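Local coordinates for ZmpA Glycopeptidase (Clostridium perfringens, PDB 6XSX), which acts as a metalloprotease of the M60 glycopeptidase family, this chain being its catalytic module, and probably cuts glycosylated proteins, at residues W48-Y53 / N237-S242; V119-N124 / V178-S183. All blocks are in the same frame, centred on the assembly; numbering follows the deposited sequence.

Interaction 1 of 2, residues W48-Y53 / N237-S242. With EDO (1,2-ethanediol), chain H.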
loop_
_atom_site.group_PDB
_atom_site.type_symbol
_atom_site.label_atom_id
_atom_site.label_comp_id
_atom_site.label_asym_id
_atom_site.label_seq_id
_atom_site.Cartn_x
_atom_site.Cartn_y
_atom_site.Cartn_z
ATOM N N TRP A 48 2.418 0.154 19.396
ATOM C CA TRP A 48 2.034 1.189 20.338
ATOM C C TRP A 48 0.568 1.043 20.750
ATOM O O TRP A 48 -0.301 0.890 19.892
ATOM C CB TRP A 48 2.267 2.576 19.729
ATOM C CG TRP A 48 3.685 2.855 19.351
ATOM C CD1 TRP A 48 4.804 2.143 19.684
ATOM C CD2 TRP A 48 4.137 3.986 18.601
ATOM N NE1 TRP A 48 5.918 2.742 19.166
ATOM C CE2 TRP A 48 5.540 3.879 18.502
ATOM C CE3 TRP A 48 3.490 5.077 18.020
ATOM C CZ2 TRP A 48 6.308 4.816 17.814
ATOM C CZ3 TRP A 48 4.247 5.998 17.335
ATOM C CH2 TRP A 48 5.635 5.868 17.239
ATOM N N GLN A 49 0.318 1.153 22.065
ATOM C CA GLN A 49 -1.023 1.027 22.632
ATOM C C GLN A 49 -1.375 2.293 23.407
ATOM O O GLN A 49 -0.486 2.934 23.972
ATOM C CB GLN A 49 -1.152 -0.244 23.469
ATOM C CG GLN A 49 -0.841 -1.520 22.688
ATOM C CD GLN A 49 -1.730 -1.724 21.483
ATOM O OE1 GLN A 49 -2.927 -1.469 21.516
ATOM N NE2 GLN A 49 -1.150 -2.207 20.400
ATOM N N PRO A 50 -2.669 2.711 23.380
ATOM C CA PRO A 50 -3.106 4.011 23.899
ATOM C C PRO A 50 -2.966 4.207 25.405
ATOM O O PRO A 50 -3.135 3.254 26.171
ATOM C CB PRO A 50 -4.613 4.053 23.583
ATOM C CG PRO A 50 -5.011 2.595 23.409
ATOM C CD PRO A 50 -3.788 1.942 22.798
ATOM N N THR A 51 -2.643 5.451 25.800
ATOM C CA THR A 51 -2.737 5.880 27.187
ATOM C C THR A 51 -3.683 7.068 27.307
ATOM O O THR A 51 -4.312 7.233 28.344
ATOM C CB THR A 51 -1.380 6.236 27.811
ATOM O OG1 THR A 51 -1.015 7.550 27.384
ATOM C CG2 THR A 51 -0.291 5.227 27.502
ATOM N N GLY A 52 -3.738 7.907 26.264
ATOM C CA GLY A 52 -4.564 9.106 26.268
ATOM C C GLY A 52 -3.914 10.285 26.997
ATOM O O GLY A 52 -4.581 11.301 27.226
ATOM N N TYR A 53 -2.614 10.158 27.324
ATOM C CA TYR A 53 -1.903 11.194 28.056
ATOM C C TYR A 53 -0.957 11.992 27.164
ATOM O O TYR A 53 -0.231 11.427 26.345
ATOM C CB TYR A 53 -1.092 10.618 29.216
ATOM C CG TYR A 53 -1.937 10.054 30.331
ATOM C CD1 TYR A 53 -2.905 10.829 30.962
ATOM C CD2 TYR A 53 -1.773 8.742 30.746
ATOM C CE1 TYR A 53 -3.694 10.307 31.978
ATOM C CE2 TYR A 53 -2.552 8.207 31.762
ATOM C CZ TYR A 53 -3.519 8.988 32.372
ATOM O OH TYR A 53 -4.283 8.466 33.373
ATOM N N ASN A 237 0.329 -9.379 16.464
ATOM C CA ASN A 237 0.020 -8.165 17.214
ATOM C C ASN A 237 0.882 -7.018 16.697
ATOM O O ASN A 237 2.101 -7.065 16.834
ATOM C CB ASN A 237 0.204 -8.328 18.725
ATOM C CG ASN A 237 -0.766 -9.310 19.345
ATOM O OD1 ASN A 237 -1.924 -9.384 18.945
ATOM N ND2 ASN A 237 -0.302 -10.063 20.332
ATOM N N PHE A 238 0.232 -6.007 16.103
ATOM C CA PHE A 238 0.896 -4.790 15.667
ATOM C C PHE A 238 -0.101 -3.632 15.635
ATOM O O PHE A 238 -1.311 -3.831 15.708
ATOM C CB PHE A 238 1.557 -4.991 14.299
ATOM C CG PHE A 238 0.596 -5.200 13.152
ATOM C CD1 PHE A 238 0.013 -4.120 12.504
ATOM C CD2 PHE A 238 0.318 -6.478 12.684
ATOM C CE1 PHE A 238 -0.847 -4.311 11.430
ATOM C CE2 PHE A 238 -0.535 -6.674 11.611
ATOM C CZ PHE A 238 -1.121 -5.588 10.988
ATOM N N ARG A 239 0.419 -2.409 15.528
ATOM C CA ARG A 239 -0.447 -1.279 15.239
ATOM C C ARG A 239 0.207 -0.443 14.143
ATOM O O ARG A 239 1.239 0.182 14.374
ATOM C CB ARG A 239 -0.775 -0.456 16.491
ATOM C CG ARG A 239 -1.833 0.615 16.256
ATOM C CD ARG A 239 -2.126 1.479 17.477
ATOM N NE ARG A 239 -2.784 0.739 18.554
ATOM C CZ ARG A 239 -4.082 0.448 18.580
ATOM N NH1 ARG A 239 -4.863 0.824 17.583
ATOM N NH2 ARG A 239 -4.597 -0.222 19.595
ATOM N N TYR A 240 -0.389 -0.479 12.942
ATOM C CA TYR A 240 0.141 0.300 11.834
ATOM C C TYR A 240 -0.105 1.767 12.160
ATOM O O TYR A 240 -1.162 2.103 12.703
ATOM C CB TYR A 240 -0.534 -0.077 10.509
ATOM C CG TYR A 240 0.162 0.515 9.306
ATOM C CD1 TYR A 240 1.130 -0.197 8.609
ATOM C CD2 TYR A 240 -0.099 1.814 8.908
ATOM C CE1 TYR A 240 1.793 0.363 7.524
ATOM C CE2 TYR A 240 0.557 2.391 7.835
ATOM C CZ TYR A 240 1.501 1.660 7.134
ATOM O OH TYR A 240 2.145 2.237 6.077
ATOM N N ILE A 241 0.866 2.623 11.813
ATOM C CA ILE A 241 0.829 4.031 12.190
ATOM C C ILE A 241 0.946 4.907 10.945
ATOM O O ILE A 241 1.899 4.767 10.174
ATOM C CB ILE A 241 1.966 4.358 13.184
ATOM C CG1 ILE A 241 1.871 3.504 14.453
ATOM C CG2 ILE A 241 1.996 5.855 13.502
ATOM C CD1 ILE A 241 3.208 3.248 15.120
ATOM N N SER A 242 -0.028 5.815 10.782
ATOM C CA SER A 242 0.088 6.972 9.903
ATOM C C SER A 242 0.156 8.227 10.769
ATOM O O SER A 242 -0.725 8.460 11.591
ATOM C CB SER A 242 -1.069 7.055 8.933
ATOM O OG SER A 242 -1.341 5.782 8.374
HETATM C C1 EDO H . -4.477 4.941 4.209
HETATM O O1 EDO H . -5.093 6.208 4.471
HETATM C C2 EDO H . -3.565 4.374 5.252
HETATM O O2 EDO H . -2.509 5.234 5.691
HETATM O O HOH W 1 -3.034 -2.854 17.766
#

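Interaction 2 of 2, residues V119-N124 / V178-S183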
loop_
_atom_site.group_PDB
_atom_site.type_symbol
_atom_site.label_atom_id
_atom_site.label_comp_id
_atom_site.label_asym_id
_atom_site.label_seq_id
_atom_site.Cartn_x
_atom_site.Cartn_y
_atom_site.Cartn_z
ATOM N N VAL A 119 2.783 12.829 23.207
ATOM C CA VAL A 119 1.856 11.903 23.836
ATOM C C VAL A 119 2.609 10.638 24.261
ATOM O O VAL A 119 3.744 10.402 23.835
ATOM C CB VAL A 119 0.685 11.568 22.888
ATOM C CG1 VAL A 119 -0.104 12.804 22.477
ATOM C CG2 VAL A 119 1.152 10.788 21.670
ATOM N N LEU A 120 1.949 9.833 25.111
ATOM C CA LEU A 120 2.493 8.585 25.620
ATOM C C LEU A 120 1.675 7.428 25.064
ATOM O O LEU A 120 0.443 7.477 25.074
ATOM C CB LEU A 120 2.468 8.544 27.159
ATOM C CG LEU A 120 3.146 9.698 27.905
ATOM C CD1 LEU A 120 2.975 9.524 29.404
ATOM C CD2 LEU A 120 4.627 9.804 27.563
ATOM N N TYR A 121 2.405 6.406 24.594
ATOM C CA TYR A 121 1.875 5.088 24.296
ATOM C C TYR A 121 2.624 4.047 25.128
ATOM O O TYR A 121 3.706 4.321 25.653
ATOM C CB TYR A 121 2.055 4.768 22.811
ATOM C CG TYR A 121 1.622 5.855 21.852
ATOM C CD1 TYR A 121 0.293 6.243 21.756
ATOM C CD2 TYR A 121 2.546 6.489 21.031
ATOM C CE1 TYR A 121 -0.110 7.237 20.878
ATOM C CE2 TYR A 121 2.162 7.478 20.137
ATOM C CZ TYR A 121 0.829 7.845 20.057
ATOM O OH TYR A 121 0.452 8.827 19.190
ATOM N N THR A 122 2.039 2.849 25.239
ATOM C CA THR A 122 2.730 1.736 25.864
ATOM C C THR A 122 3.209 0.774 24.783
ATOM O O THR A 122 2.584 0.628 23.726
ATOM C CB THR A 122 1.863 0.999 26.899
ATOM O OG1 THR A 122 0.778 0.348 26.241
ATOM C CG2 THR A 122 1.301 1.915 27.964
ATOM N N SER A 123 4.340 0.136 25.089
ATOM C CA SER A 123 4.877 -0.963 24.315
ATOM C C SER A 123 5.189 -2.084 25.298
ATOM O O SER A 123 5.878 -1.843 26.294
ATOM C CB SER A 123 6.111 -0.526 23.579
ATOM O OG SER A 123 6.735 -1.640 22.968
ATOM N N ASN A 124 4.642 -3.278 25.034
ATOM C CA ASN A 124 4.834 -4.404 25.931
ATOM C C ASN A 124 5.245 -5.625 25.117
ATOM O O ASN A 124 4.445 -6.540 24.930
ATOM C CB ASN A 124 3.590 -4.703 26.769
ATOM C CG ASN A 124 3.888 -5.644 27.918
ATOM O OD1 ASN A 124 5.004 -5.658 28.432
ATOM N ND2 ASN A 124 2.910 -6.446 28.306
ATOM N N VAL A 178 -2.553 17.747 19.143
ATOM C CA VAL A 178 -2.585 16.338 18.775
ATOM C C VAL A 178 -3.987 15.760 18.952
ATOM O O VAL A 178 -4.639 16.040 19.958
ATOM C CB VAL A 178 -1.562 15.499 19.573
ATOM C CG1 VAL A 178 -1.776 15.597 21.081
ATOM C CG2 VAL A 178 -1.580 14.038 19.154
ATOM N N PHE A 179 -4.389 14.904 17.992
ATOM C CA PHE A 179 -5.543 14.022 18.113
ATOM C C PHE A 179 -5.208 12.659 17.515
ATOM O O PHE A 179 -4.681 12.586 16.399
ATOM C CB PHE A 179 -6.762 14.630 17.409
ATOM C CG PHE A 179 -7.963 13.725 17.359
ATOM C CD1 PHE A 179 -8.748 13.517 18.486
ATOM C CD2 PHE A 179 -8.307 13.069 16.187
ATOM C CE1 PHE A 179 -9.849 12.671 18.440
ATOM C CE2 PHE A 179 -9.401 12.218 16.141
ATOM C CZ PHE A 179 -10.179 12.029 17.264
ATOM N N ASP A 180 -5.521 11.583 18.257
ATOM C CA ASP A 180 -5.219 10.230 17.799
ATOM C C ASP A 180 -6.504 9.439 17.592
ATOM O O ASP A 180 -7.400 9.505 18.428
ATOM C CB ASP A 180 -4.328 9.461 18.782
ATOM C CG ASP A 180 -2.848 9.817 18.726
ATOM O OD1 ASP A 180 -2.416 10.381 17.708
ATOM O OD2 ASP A 180 -2.129 9.514 19.700
ATOM N N VAL A 181 -6.548 8.651 16.506
ATOM C CA VAL A 181 -7.563 7.619 16.335
ATOM C C VAL A 181 -6.888 6.251 16.391
ATOM O O VAL A 181 -6.050 5.941 15.537
ATOM C CB VAL A 181 -8.324 7.756 15.002
ATOM C CG1 VAL A 181 -9.469 6.749 14.911
ATOM C CG2 VAL A 181 -8.823 9.175 14.763
ATOM N N PHE A 182 -7.286 5.446 17.386
ATOM C CA PHE A 182 -6.885 4.051 17.494
ATOM C C PHE A 182 -8.007 3.159 16.982
ATOM O O PHE A 182 -9.121 3.192 17.508
ATOM C CB PHE A 182 -6.601 3.672 18.949
ATOM C CG PHE A 182 -5.534 4.514 19.598
ATOM C CD1 PHE A 182 -4.231 4.057 19.683
ATOM C CD2 PHE A 182 -5.832 5.772 20.105
ATOM C CE1 PHE A 182 -3.246 4.842 20.269
ATOM C CE2 PHE A 182 -4.848 6.551 20.697
ATOM C CZ PHE A 182 -3.556 6.084 20.777
ATOM N N SER A 183 -7.691 2.371 15.950
ATOM C CA SER A 183 -8.596 1.348 15.452
ATOM C C SER A 183 -8.156 0.009 16.036
ATOM O O SER A 183 -7.342 -0.008 16.960
ATOM C CB SER A 183 -8.608 1.347 13.944
ATOM O OG SER A 183 -7.360 0.899 13.426
#

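Interaction 1 of 2, residues W48-Y53 / N237-S242
Trp48 and Arg239, both in loop next to a strand, come together with their CA atoms 6.2 Å apart, and side chains rather than paired backbones join the two segments. Arg239 does most of this. Its chain leaves with CG anti to the backbone N, runs extended, then bends at chi3 (-68°), which brings the guanidinium edge against 48-53. NE gives a bent hydrogen bond to Trp48 O at 2.8 Å, lying nearly in line with that carbonyl and close to the guanidinium plane. Beside it, NH2 donates to Gln49 OE1, also at 2.8 Å and much straighter at 165°. The amide is turned 52° from the guanidinium, so the two groups do not lie flat together, and Pro50 CD sits 3.9 Å from NH2. On the other nitrogen, NH1 bonds to the carbonyls of Ser183 and Thr186, so that four hydrogen bonds fix the rotation of the group. Gln49 NE2 donates to Asp47 O and, weakly, to a water that in turn donates to Phe238 O. Two residues on from Arg239, Ile241 stands roughly at right angles to Trp48 and sets CD1 over the six-membered ring, 3.7 Å from its centroid: a CH-pi contact. From Tyr240, OH bonds to Asn286 ND2 at the end of helix 277-286, which bears an HExxH sequence like that of M60 metalloproteases, here without metal. The arrangement is a buried arginine gathering carbonyls from strand ends and turns of one mixed sheet in the M60 peptidase domain.

Interaction 2 of 2, residues V119-N124 / V178-S183
Tyr121 reaches across to Asp180, its hydroxyl donating a 2.7 Å hydrogen bond from OH to OD2. The oxygen is approached on its syn side, from 29° out of the carboxylate plane, and it lies near the plane of the phenol ring, close enough to the rim that Tyr121 CE1 is 3.3 Å from OD2. The same rim meets Phe182: CE1 of Tyr121 and CZ of Phe182 are 3.6 Å apart, edge against edge, with neither ring laid over the other. At the far end of the contact Val119 and Val178 point their branches at each other, tip to tip, with 3.5 Å between the two CG1 atoms. Val178 CG1 gets there by sitting between the backbone N and the carbonyl carbon (chi1 58°). Val119 CG2 fills in beside the acid, 4.0 Å from Asp180 OD2.

The next shell holds the carboxylate in place. OD2 has a second hydrogen bond, from Tyr145 OH, its strongest partner, while OD1 is bonded to Asn189 ND2, so this buried acid is gripped from three side chains; such bonds would favour the ionised form. Tyr145 also packs against Val119, Tyr121 and Val178, and Leu187 touches both Tyr121 and Asp180.

In the mixed sheet, strands 49-56 and 143-149 come between 117-123 and 179-182. The axes of 119-123 and 179-182 nevertheless pass within 10.3 Å, running in nearly the same direction at 21°. Two intervening strands in a flat sheet would set them farther apart, so the sheet is curled here, and residues of 143-149 and the adjoining strand 186-190 line the same hollow face.

The two contacts lie almost on top of each other, with centres about 4 Å apart. Along the chain both segments of interaction 2 fall between the two of interaction 1, and all four segments fall in the M60 peptidase range. Strands 49-56 and 117-123 are neighbours in the mixed sheet, where Thr51 OG1 is probably bonded to Leu120 O. The bond from Arg239 to Ser183 ties the second segments together as well. Between the contacts the Trp48 ring packs on Tyr121, on the face opposite Ile241, so a chain of buried contacts, Tyr121 to Trp48 to Ile241, runs from strand 117-123 to strand 240-244.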